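Local atomic coordinates of fanconi-associated nuclease 1 homolog (Pseudomonas aeruginosa, PDB entry 5Y7Q), a protein that belongs to the FAN1 family of nucleases, combining a helix-turn-helix type domain, a SAP domain and a VRR-NUC domain in one chain. Residues P40-H45 / L84-M89; E75-S80 / V112-A117. All coordinates share one frame; numbering follows the deposited sequence.

Contact 1 of 2, residues P40-H45 / L84-M89. With nucleotides of chain B.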
ATOM      1  N   PRO A  40      24.777 -17.002 -13.513  1.00 72.13           N
ATOM      2  CA  PRO A  40      23.614 -17.028 -14.418  1.00 73.05           C
ATOM      3  C   PRO A  40      22.365 -17.644 -13.814  1.00 77.34           C
ATOM      4  O   PRO A  40      21.262 -17.426 -14.343  1.00 78.60           O
ATOM      5  CB  PRO A  40      24.116 -17.848 -15.613  1.00 67.62           C
ATOM      6  CG  PRO A  40      25.305 -18.582 -15.100  1.00 77.54           C
ATOM      7  CD  PRO A  40      25.930 -17.725 -14.051  1.00 71.60           C
ATOM      8  N   PHE A  41      22.498 -18.407 -12.731  1.00 75.44           N
ATOM      9  CA  PHE A  41      21.372 -19.034 -12.048  1.00 72.51           C
ATOM     10  C   PHE A  41      20.871 -18.258 -10.821  1.00 72.17           C
ATOM     11  O   PHE A  41      20.176 -18.845  -9.988  1.00 76.24           O
ATOM     12  CB  PHE A  41      21.708 -20.480 -11.696  1.00 71.89           C
ATOM     13  CG  PHE A  41      21.605 -21.409 -12.876  1.00 70.85           C
ATOM     14  CD1 PHE A  41      20.367 -21.655 -13.472  1.00 64.62           C
ATOM     15  CD2 PHE A  41      22.743 -22.016 -13.409  1.00 71.69           C
ATOM     16  CE1 PHE A  41      20.267 -22.498 -14.582  1.00 73.49           C
ATOM     17  CE2 PHE A  41      22.649 -22.866 -14.511  1.00 73.39           C
ATOM     18  CZ  PHE A  41      21.413 -23.111 -15.100  1.00 72.45           C
ATOM     19  N   TYR A  42      21.254 -16.983 -10.662  1.00 63.32           N
ATOM     20  CA  TYR A  42      20.954 -16.200  -9.459  1.00 63.01           C
ATOM     21  C   TYR A  42      19.519 -16.403  -8.967  1.00 66.72           C
ATOM     22  O   TYR A  42      19.285 -16.587  -7.763  1.00 69.57           O
ATOM     23  CB  TYR A  42      21.205 -14.699  -9.725  1.00 57.08           C
ATOM     24  CG  TYR A  42      20.226 -14.064 -10.691  1.00 55.03           C
ATOM     25  CD1 TYR A  42      20.432 -14.121 -12.067  1.00 58.42           C
ATOM     26  CD2 TYR A  42      19.068 -13.454 -10.234  1.00 52.77           C
ATOM     27  CE1 TYR A  42      19.513 -13.571 -12.951  1.00 58.32           C
ATOM     28  CE2 TYR A  42      18.151 -12.900 -11.101  1.00 51.23           C
ATOM     29  CZ  TYR A  42      18.375 -12.958 -12.454  1.00 68.82           C
ATOM     30  OH  TYR A  42      17.448 -12.405 -13.312  1.00 75.75           O
ATOM     31  N   TYR A  43      18.560 -16.418  -9.899  1.00 64.30           N
ATOM     32  CA  TYR A  43      17.148 -16.529  -9.539  1.00 56.86           C
ATOM     33  C   TYR A  43      16.831 -17.901  -8.943  1.00 58.72           C
ATOM     34  O   TYR A  43      16.129 -17.993  -7.926  1.00 54.94           O
ATOM     35  CB  TYR A  43      16.284 -16.259 -10.774  1.00 52.67           C
ATOM     36  CG  TYR A  43      16.548 -17.207 -11.951  1.00 58.16           C
ATOM     37  CD1 TYR A  43      17.628 -16.999 -12.810  1.00 61.38           C
ATOM     38  CD2 TYR A  43      15.719 -18.307 -12.197  1.00 51.77           C
ATOM     39  CE1 TYR A  43      17.888 -17.855 -13.874  1.00 66.20           C
ATOM     40  CE2 TYR A  43      15.956 -19.152 -13.271  1.00 58.95           C
ATOM     41  CZ  TYR A  43      17.046 -18.931 -14.108  1.00 66.12           C
ATOM     42  OH  TYR A  43      17.307 -19.778 -15.175  1.00 63.89           O
ATOM     43  N   LEU A  44      17.339 -18.976  -9.559  1.00 58.65           N
ATOM     44  CA  LEU A  44      17.138 -20.313  -9.004  1.00 62.26           C
ATOM     45  C   LEU A  44      17.730 -20.427  -7.600  1.00 65.09           C
ATOM     46  O   LEU A  44      17.068 -20.926  -6.682  1.00 61.40           O
ATOM     47  CB  LEU A  44      17.741 -21.358  -9.935  1.00 66.45           C
ATOM     48  CG  LEU A  44      17.776 -22.795  -9.443  1.00 67.87           C
ATOM     49  CD1 LEU A  44      16.373 -23.287  -9.244  1.00 72.27           C
ATOM     50  CD2 LEU A  44      18.481 -23.617 -10.478  1.00 73.02           C
ATOM     51  N   HIS A  45      18.977 -19.954  -7.419  1.00 63.45           N
ATOM     52  CA  HIS A  45      19.594 -19.861  -6.092  1.00 61.96           C
ATOM     53  C   HIS A  45      18.667 -19.189  -5.078  1.00 65.09           C
ATOM     54  O   HIS A  45      18.485 -19.684  -3.953  1.00 66.82           O
ATOM     55  CB  HIS A  45      20.905 -19.082  -6.170  1.00 59.38           C
ATOM     56  CG  HIS A  45      21.966 -19.741  -6.985  1.00 76.86           C
ATOM     57  ND1 HIS A  45      21.931 -21.079  -7.319  1.00 82.32           N
ATOM     58  CD2 HIS A  45      23.110 -19.250  -7.520  1.00 77.95           C
ATOM     59  CE1 HIS A  45      23.002 -21.381  -8.031  1.00 84.37           C
ATOM     60  NE2 HIS A  45      23.734 -20.290  -8.169  1.00 86.22           N
ATOM     61  N   LEU A  84      11.393 -23.958 -14.295  1.00 50.91           N
ATOM     62  CA  LEU A  84      10.249 -23.736 -13.426  1.00 57.31           C
ATOM     63  C   LEU A  84      10.255 -22.321 -12.886  1.00 57.87           C
ATOM     64  O   LEU A  84       9.276 -21.569 -13.032  1.00 53.44           O
ATOM     65  CB  LEU A  84      10.251 -24.720 -12.267  1.00 61.61           C
ATOM     66  CG  LEU A  84       8.891 -24.705 -11.580  1.00 63.55           C
ATOM     67  CD1 LEU A  84       7.822 -24.875 -12.650  1.00 64.20           C
ATOM     68  CD2 LEU A  84       8.801 -25.825 -10.566  1.00 64.07           C
ATOM     69  N   VAL A  85      11.367 -21.932 -12.269  1.00 54.54           N
ATOM     70  CA  VAL A  85      11.381 -20.642 -11.601  1.00 55.12           C
ATOM     71  C   VAL A  85      11.127 -19.533 -12.609  1.00 57.23           C
ATOM     72  O   VAL A  85      10.366 -18.580 -12.338  1.00 50.10           O
ATOM     73  CB  VAL A  85      12.701 -20.477 -10.842  1.00 60.08           C
ATOM     74  CG1 VAL A  85      12.812 -19.108 -10.293  1.00 57.53           C
ATOM     75  CG2 VAL A  85      12.739 -21.495  -9.710  1.00 66.70           C
ATOM     76  N   ARG A  86      11.682 -19.680 -13.820  1.00 50.12           N
ATOM     77  CA  ARG A  86      11.377 -18.717 -14.872  1.00 47.87           C
ATOM     78  C   ARG A  86       9.874 -18.613 -15.123  1.00 51.23           C
ATOM     79  O   ARG A  86       9.337 -17.509 -15.208  1.00 62.61           O
ATOM     80  CB  ARG A  86      12.107 -19.081 -16.151  1.00 51.20           C
ATOM     81  CG  ARG A  86      13.575 -18.938 -16.044  1.00 57.85           C
ATOM     82  CD  ARG A  86      13.982 -17.551 -15.692  1.00 56.28           C
ATOM     83  NE  ARG A  86      15.364 -17.373 -16.098  1.00 68.72           N
ATOM     84  CZ  ARG A  86      16.014 -16.212 -16.140  1.00 64.28           C
ATOM     85  NH1 ARG A  86      15.395 -15.099 -15.791  1.00 55.39           N
ATOM     86  NH2 ARG A  86      17.282 -16.176 -16.559  1.00 57.60           N
ATOM     87  N   MET A  87       9.169 -19.745 -15.243  1.00 45.35           N
ATOM     88  CA  MET A  87       7.731 -19.629 -15.499  1.00 51.86           C
ATOM     89  C   MET A  87       7.001 -18.977 -14.322  1.00 61.29           C
ATOM     90  O   MET A  87       6.089 -18.158 -14.522  1.00 64.62           O
ATOM     91  CB  MET A  87       7.135 -21.005 -15.812  1.00 58.36           C
ATOM     92  CG  MET A  87       7.815 -21.713 -17.003  1.00 67.84           C
ATOM     93  SD  MET A  87       7.411 -23.437 -17.204  1.00 78.18           S
ATOM     94  CE  MET A  87       5.683 -23.288 -17.519  1.00 78.62           C
ATOM     95  N   VAL A  88       7.410 -19.305 -13.096  1.00 61.76           N
ATOM     96  CA  VAL A  88       6.740 -18.795 -11.906  1.00 56.77           C
ATOM     97  C   VAL A  88       6.886 -17.288 -11.808  1.00 60.29           C
ATOM     98  O   VAL A  88       5.950 -16.587 -11.426  1.00 61.83           O
ATOM     99  CB  VAL A  88       7.298 -19.495 -10.657  1.00 59.17           C
ATOM    100  CG1 VAL A  88       6.710 -18.898  -9.393  1.00 55.41           C
ATOM    101  CG2 VAL A  88       7.057 -21.020 -10.729  1.00 62.56           C
ATOM    102  N   MET A  89       8.051 -16.759 -12.160  1.00 66.52           N
ATOM    103  CA  MET A  89       8.272 -15.326 -11.999  1.00 54.57           C
ATOM    104  C   MET A  89       7.720 -14.493 -13.140  1.00 58.57           C
ATOM    105  O   MET A  89       7.763 -13.258 -13.053  1.00 61.57           O
ATOM    106  CB  MET A  89       9.761 -15.034 -11.853  1.00 52.50           C
ATOM    107  CG  MET A  89      10.327 -15.604 -10.591  1.00 57.35           C
ATOM    108  SD  MET A  89      12.082 -15.323 -10.433  1.00 57.25           S
ATOM    109  CE  MET A  89      12.594 -15.398 -12.182  1.00 69.36           C
TER
ATOM    110  P    DG B  10      18.587 -12.280 -16.615  1.00 72.33           P
ATOM    111  OP1  DG B  10      19.570 -12.864 -17.552  1.00 84.65           O
ATOM    112  OP2  DG B  10      17.654 -13.100 -15.827  1.00 55.80           O
ATOM    113  O5'  DG B  10      19.454 -11.352 -15.662  1.00 71.55           O
ATOM    114  C5'  DG B  10      20.325 -10.398 -16.247  1.00 67.05           C
ATOM    115  C4'  DG B  10      20.634  -9.312 -15.267  1.00 70.76           C
ATOM    116  O4'  DG B  10      19.443  -8.528 -15.058  1.00 78.46           O
ATOM    117  C3'  DG B  10      21.065  -9.827 -13.898  1.00 83.33           C
ATOM    118  O3'  DG B  10      22.358  -9.364 -13.589  1.00 93.41           O
ATOM    119  C2'  DG B  10      20.031  -9.274 -12.920  1.00 75.64           C
ATOM    120  C1'  DG B  10      19.350  -8.171 -13.708  1.00 71.35           C
ATOM    121  N9   DG B  10      17.953  -8.052 -13.359  1.00 68.68           N
ATOM    122  C8   DG B  10      17.057  -9.078 -13.171  1.00 64.45           C
ATOM    123  N7   DG B  10      15.862  -8.673 -12.851  1.00 65.09           N
ATOM    124  C5   DG B  10      15.979  -7.287 -12.812  1.00 74.77           C
ATOM    125  C6   DG B  10      15.012  -6.293 -12.517  1.00 78.49           C
ATOM    126  O6   DG B  10      13.812  -6.449 -12.214  1.00 65.51           O
ATOM    127  N1   DG B  10      15.563  -5.006 -12.587  1.00 83.80           N
ATOM    128  C2   DG B  10      16.885  -4.724 -12.900  1.00 84.40           C
ATOM    129  N2   DG B  10      17.240  -3.434 -12.927  1.00 92.18           N
ATOM    130  N3   DG B  10      17.789  -5.642 -13.182  1.00 83.04           N
ATOM    131  C4   DG B  10      17.270  -6.896 -13.116  1.00 80.03           C
TER
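Tyr42 and Arg86 meet at a DNA phosphate, both directed at OP2 of DG10 of chain B. Tyr42 OH donates a hydrogen bond of 2.6 Å to that OP2. OP2 of DG10 of chain B also lies at the edge of the Arg86 guanidinium and takes bonds from NH1 (3.0 Å, N-H...O angle 151°) and, longer, from NH2, so three donors grip one atom. One residue on, Tyr43 has its CG between the backbone N and the carbonyl carbon (chi1 59°), which helps set one ring face against the Arg86 side chain, with the CD2 edge facing Val85. Arg86 lies across that face in a cation-pi contact, CZ 3.7 Å from the centroid of the Tyr43 ring and the two planes 36° apart, while CD makes a CH-pi contact over the same face. This packing of two helices belongs to the HTH domain of the FAN1 family. Glu104 makes a hydrogen bond with Tyr43 OH and a salt bridge with Arg86 NH2, a second-shell link that would help orient the guanidinium. Val85 CG1 meets the Tyr43 ring at its edge, 3.6 Å from CD2, and Met89 CE reaches Tyr43 CB. Leu44 CD1 then meets Val85 CG2 (4.1 Å), the two side chains crossing at about a right angle.

Contact 2 of 2, residues E75-S80 / V112-A117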
ATOM      1  N   GLU A  75      14.619 -32.964  -6.213  1.00 82.74           N
ATOM      2  CA  GLU A  75      15.071 -34.033  -7.102  1.00 93.26           C
ATOM      3  C   GLU A  75      15.313 -33.587  -8.546  1.00 87.92           C
ATOM      4  O   GLU A  75      15.957 -34.312  -9.303  1.00 80.50           O
ATOM      5  CB  GLU A  75      14.061 -35.185  -7.098  1.00104.38           C
ATOM      6  CG  GLU A  75      13.689 -35.661  -5.708  1.00110.73           C
ATOM      7  CD  GLU A  75      14.904 -35.920  -4.844  1.00119.34           C
ATOM      8  OE1 GLU A  75      15.830 -36.621  -5.313  1.00117.66           O
ATOM      9  OE2 GLU A  75      14.936 -35.407  -3.701  1.00126.70           O
ATOM     10  N   LEU A  76      14.826 -32.428  -8.955  1.00 89.11           N
ATOM     11  CA  LEU A  76      14.877 -32.072 -10.365  1.00 83.23           C
ATOM     12  C   LEU A  76      16.300 -31.755 -10.815  1.00 81.47           C
ATOM     13  O   LEU A  76      17.098 -31.210 -10.048  1.00 90.32           O
ATOM     14  CB  LEU A  76      13.992 -30.867 -10.639  1.00 75.40           C
ATOM     15  CG  LEU A  76      12.527 -31.254 -10.695  1.00 69.44           C
ATOM     16  CD1 LEU A  76      11.694 -30.007 -10.516  1.00 63.63           C
ATOM     17  CD2 LEU A  76      12.261 -31.982 -12.010  1.00 68.98           C
ATOM     18  N   PRO A  77      16.634 -32.080 -12.061  1.00 78.91           N
ATOM     19  CA  PRO A  77      17.884 -31.583 -12.640  1.00 74.92           C
ATOM     20  C   PRO A  77      17.863 -30.068 -12.709  1.00 70.96           C
ATOM     21  O   PRO A  77      16.801 -29.453 -12.822  1.00 76.16           O
ATOM     22  CB  PRO A  77      17.898 -32.207 -14.039  1.00 76.94           C
ATOM     23  CG  PRO A  77      16.459 -32.496 -14.336  1.00 75.50           C
ATOM     24  CD  PRO A  77      15.863 -32.886 -13.021  1.00 82.78           C
ATOM     25  N   GLU A  78      19.056 -29.472 -12.662  1.00 71.62           N
ATOM     26  CA  GLU A  78      19.166 -28.026 -12.500  1.00 72.87           C
ATOM     27  C   GLU A  78      18.351 -27.280 -13.549  1.00 73.73           C
ATOM     28  O   GLU A  78      17.612 -26.345 -13.220  1.00 74.22           O
ATOM     29  CB  GLU A  78      20.631 -27.594 -12.561  1.00 80.80           C
ATOM     30  CG  GLU A  78      20.928 -26.273 -11.835  1.00 89.99           C
ATOM     31  CD  GLU A  78      22.410 -26.112 -11.497  1.00101.43           C
ATOM     32  OE1 GLU A  78      23.256 -26.344 -12.392  1.00104.31           O
ATOM     33  OE2 GLU A  78      22.725 -25.771 -10.333  1.00101.13           O
ATOM     34  N   ALA A  79      18.444 -27.697 -14.815  1.00 68.52           N
ATOM     35  CA  ALA A  79      17.775 -26.951 -15.878  1.00 66.01           C
ATOM     36  C   ALA A  79      16.257 -26.968 -15.716  1.00 71.34           C
ATOM     37  O   ALA A  79      15.580 -25.980 -16.032  1.00 75.68           O
ATOM     38  CB  ALA A  79      18.174 -27.497 -17.243  1.00 67.59           C
ATOM     39  N   SER A  80      15.697 -28.068 -15.220  1.00 63.58           N
ATOM     40  CA  SER A  80      14.256 -28.086 -15.021  1.00 61.63           C
ATOM     41  C   SER A  80      13.852 -27.224 -13.836  1.00 63.82           C
ATOM     42  O   SER A  80      12.834 -26.516 -13.896  1.00 65.14           O
ATOM     43  CB  SER A  80      13.767 -29.511 -14.843  1.00 64.25           C
ATOM     44  OG  SER A  80      14.381 -30.332 -15.806  1.00 69.49           O
ATOM     45  N   VAL A 112      11.890 -29.078 -19.986  1.00 64.24           N
ATOM     46  CA  VAL A 112      10.529 -29.118 -19.483  1.00 66.24           C
ATOM     47  C   VAL A 112      10.023 -30.544 -19.253  1.00 75.17           C
ATOM     48  O   VAL A 112       9.083 -30.726 -18.459  1.00 64.84           O
ATOM     49  CB  VAL A 112       9.585 -28.343 -20.418  1.00 71.24           C
ATOM     50  CG1 VAL A 112       9.177 -29.195 -21.616  1.00 68.48           C
ATOM     51  CG2 VAL A 112       8.357 -27.861 -19.652  1.00 58.52           C
ATOM     52  N   GLN A 113      10.608 -31.565 -19.906  1.00 75.22           N
ATOM     53  CA  GLN A 113      10.063 -32.927 -19.772  1.00 78.61           C
ATOM     54  C   GLN A 113       9.887 -33.412 -18.325  1.00 84.62           C
ATOM     55  O   GLN A 113       8.795 -33.919 -18.001  1.00 79.65           O
ATOM     56  CB  GLN A 113      10.921 -33.926 -20.561  1.00 76.52           C
ATOM     57  CG  GLN A 113      10.997 -33.645 -22.060  1.00 82.72           C
ATOM     58  CD  GLN A 113       9.646 -33.710 -22.782  1.00 94.57           C
ATOM     59  OE1 GLN A 113       8.907 -34.710 -22.699  1.00102.75           O
ATOM     60  NE2 GLN A 113       9.340 -32.660 -23.536  1.00 74.51           N
ATOM     61  N   PRO A 114      10.870 -33.277 -17.412  1.00 88.82           N
ATOM     62  CA  PRO A 114      10.640 -33.766 -16.038  1.00 85.15           C
ATOM     63  C   PRO A 114       9.504 -33.045 -15.327  1.00 77.71           C
ATOM     64  O   PRO A 114       8.828 -33.665 -14.493  1.00 76.82           O
ATOM     65  CB  PRO A 114      11.987 -33.533 -15.338  1.00 73.45           C
ATOM     66  CG  PRO A 114      12.961 -33.292 -16.409  1.00 78.64           C
ATOM     67  CD  PRO A 114      12.200 -32.647 -17.519  1.00 82.12           C
ATOM     68  N   LEU A 115       9.269 -31.759 -15.649  1.00 70.93           N
ATOM     69  CA  LEU A 115       8.120 -31.019 -15.116  1.00 69.79           C
ATOM     70  C   LEU A 115       6.804 -31.572 -15.645  1.00 65.34           C
ATOM     71  O   LEU A 115       5.815 -31.646 -14.907  1.00 65.46           O
ATOM     72  CB  LEU A 115       8.238 -29.523 -15.450  1.00 65.85           C
ATOM     73  CG  LEU A 115       9.561 -28.901 -15.000  1.00 65.08           C
ATOM     74  CD1 LEU A 115       9.725 -27.477 -15.464  1.00 62.99           C
ATOM     75  CD2 LEU A 115       9.685 -28.994 -13.490  1.00 67.86           C
ATOM     76  N   LEU A 116       6.761 -31.948 -16.923  1.00 72.19           N
ATOM     77  CA  LEU A 116       5.574 -32.625 -17.437  1.00 70.81           C
ATOM     78  C   LEU A 116       5.294 -33.917 -16.676  1.00 74.40           C
ATOM     79  O   LEU A 116       4.131 -34.244 -16.411  1.00 76.99           O
ATOM     80  CB  LEU A 116       5.724 -32.901 -18.932  1.00 70.06           C
ATOM     81  CG  LEU A 116       5.936 -31.662 -19.804  1.00 73.88           C
ATOM     82  CD1 LEU A 116       6.029 -32.054 -21.255  1.00 71.60           C
ATOM     83  CD2 LEU A 116       4.828 -30.647 -19.604  1.00 64.28           C
ATOM     84  N   ALA A 117       6.342 -34.661 -16.294  1.00 85.50           N
ATOM     85  CA  ALA A 117       6.102 -35.957 -15.635  1.00 95.32           C
ATOM     86  C   ALA A 117       5.445 -35.803 -14.259  1.00 97.62           C
ATOM     87  O   ALA A 117       4.685 -36.686 -13.833  1.00 96.99           O
ATOM     88  CB  ALA A 117       7.407 -36.755 -15.508  1.00 94.04           C
TER
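Apolar packing without a hydrogen bond across it joins the start of helix 78-89, with the turn leading into it, to helix 108-118, in a partly buried part of the domain. Leu76, in the turn, straddles two neighbours on the second helix. Leu76 CD2 lies 3.7 Å from Pro114 CB, whereas Leu76 CD1 meets Leu115 CD2 at the same distance, the two leucines crossing at about a right angle. Pro77, at the N-cap position of helix 78-89, adds its CG, 4.1 Å from Pro114 CG. Both helices belong to the FAN1 HTH domain, and the second is kinked here: Pro114 has no N-H to give, and the N of Leu115 also lacks a bond to the preceding turn. With OG anti to its own carbonyl carbon (chi1 -44°), the Ser80 hydroxyl hydrogen-bonds Ala111 O, the carbonyl that a regular helix would pair with the N of Leu115. Ser80 OG stands to one side of the proline ring plane, near its CG-CD bond, 3.3 Å from Pro114 CG. Leu115 CD1 packs against the carbonyl of Ser80, 3.6 Å from Ser80 O. Beyond the two segments, Trp120 and Leu118 pack on Leu76, while Val121 of strand 121-123 lies against Leu115.

In the fold
Contacts 1 and 2 share helix 78-89, the first using its C-terminal half and the second its N-terminal turn, with centres 13 Å apart. Their segments alternate along the chain, and helices 42-57 and 108-118 both pack on this one helix of the HTH domain. The two contacts also touch directly: Leu44 CD2 lies 3.9 Å from Glu78 CG, and Leu115 CD1 is 4.1 Å from the backbone N of Leu84. Glu78 further forms a salt bridge with Arg48, tying helix 78-89 to helix 42-57. Only contact 1 reaches the DNA; the nearest atom of contact 2 is about 13 Å from it.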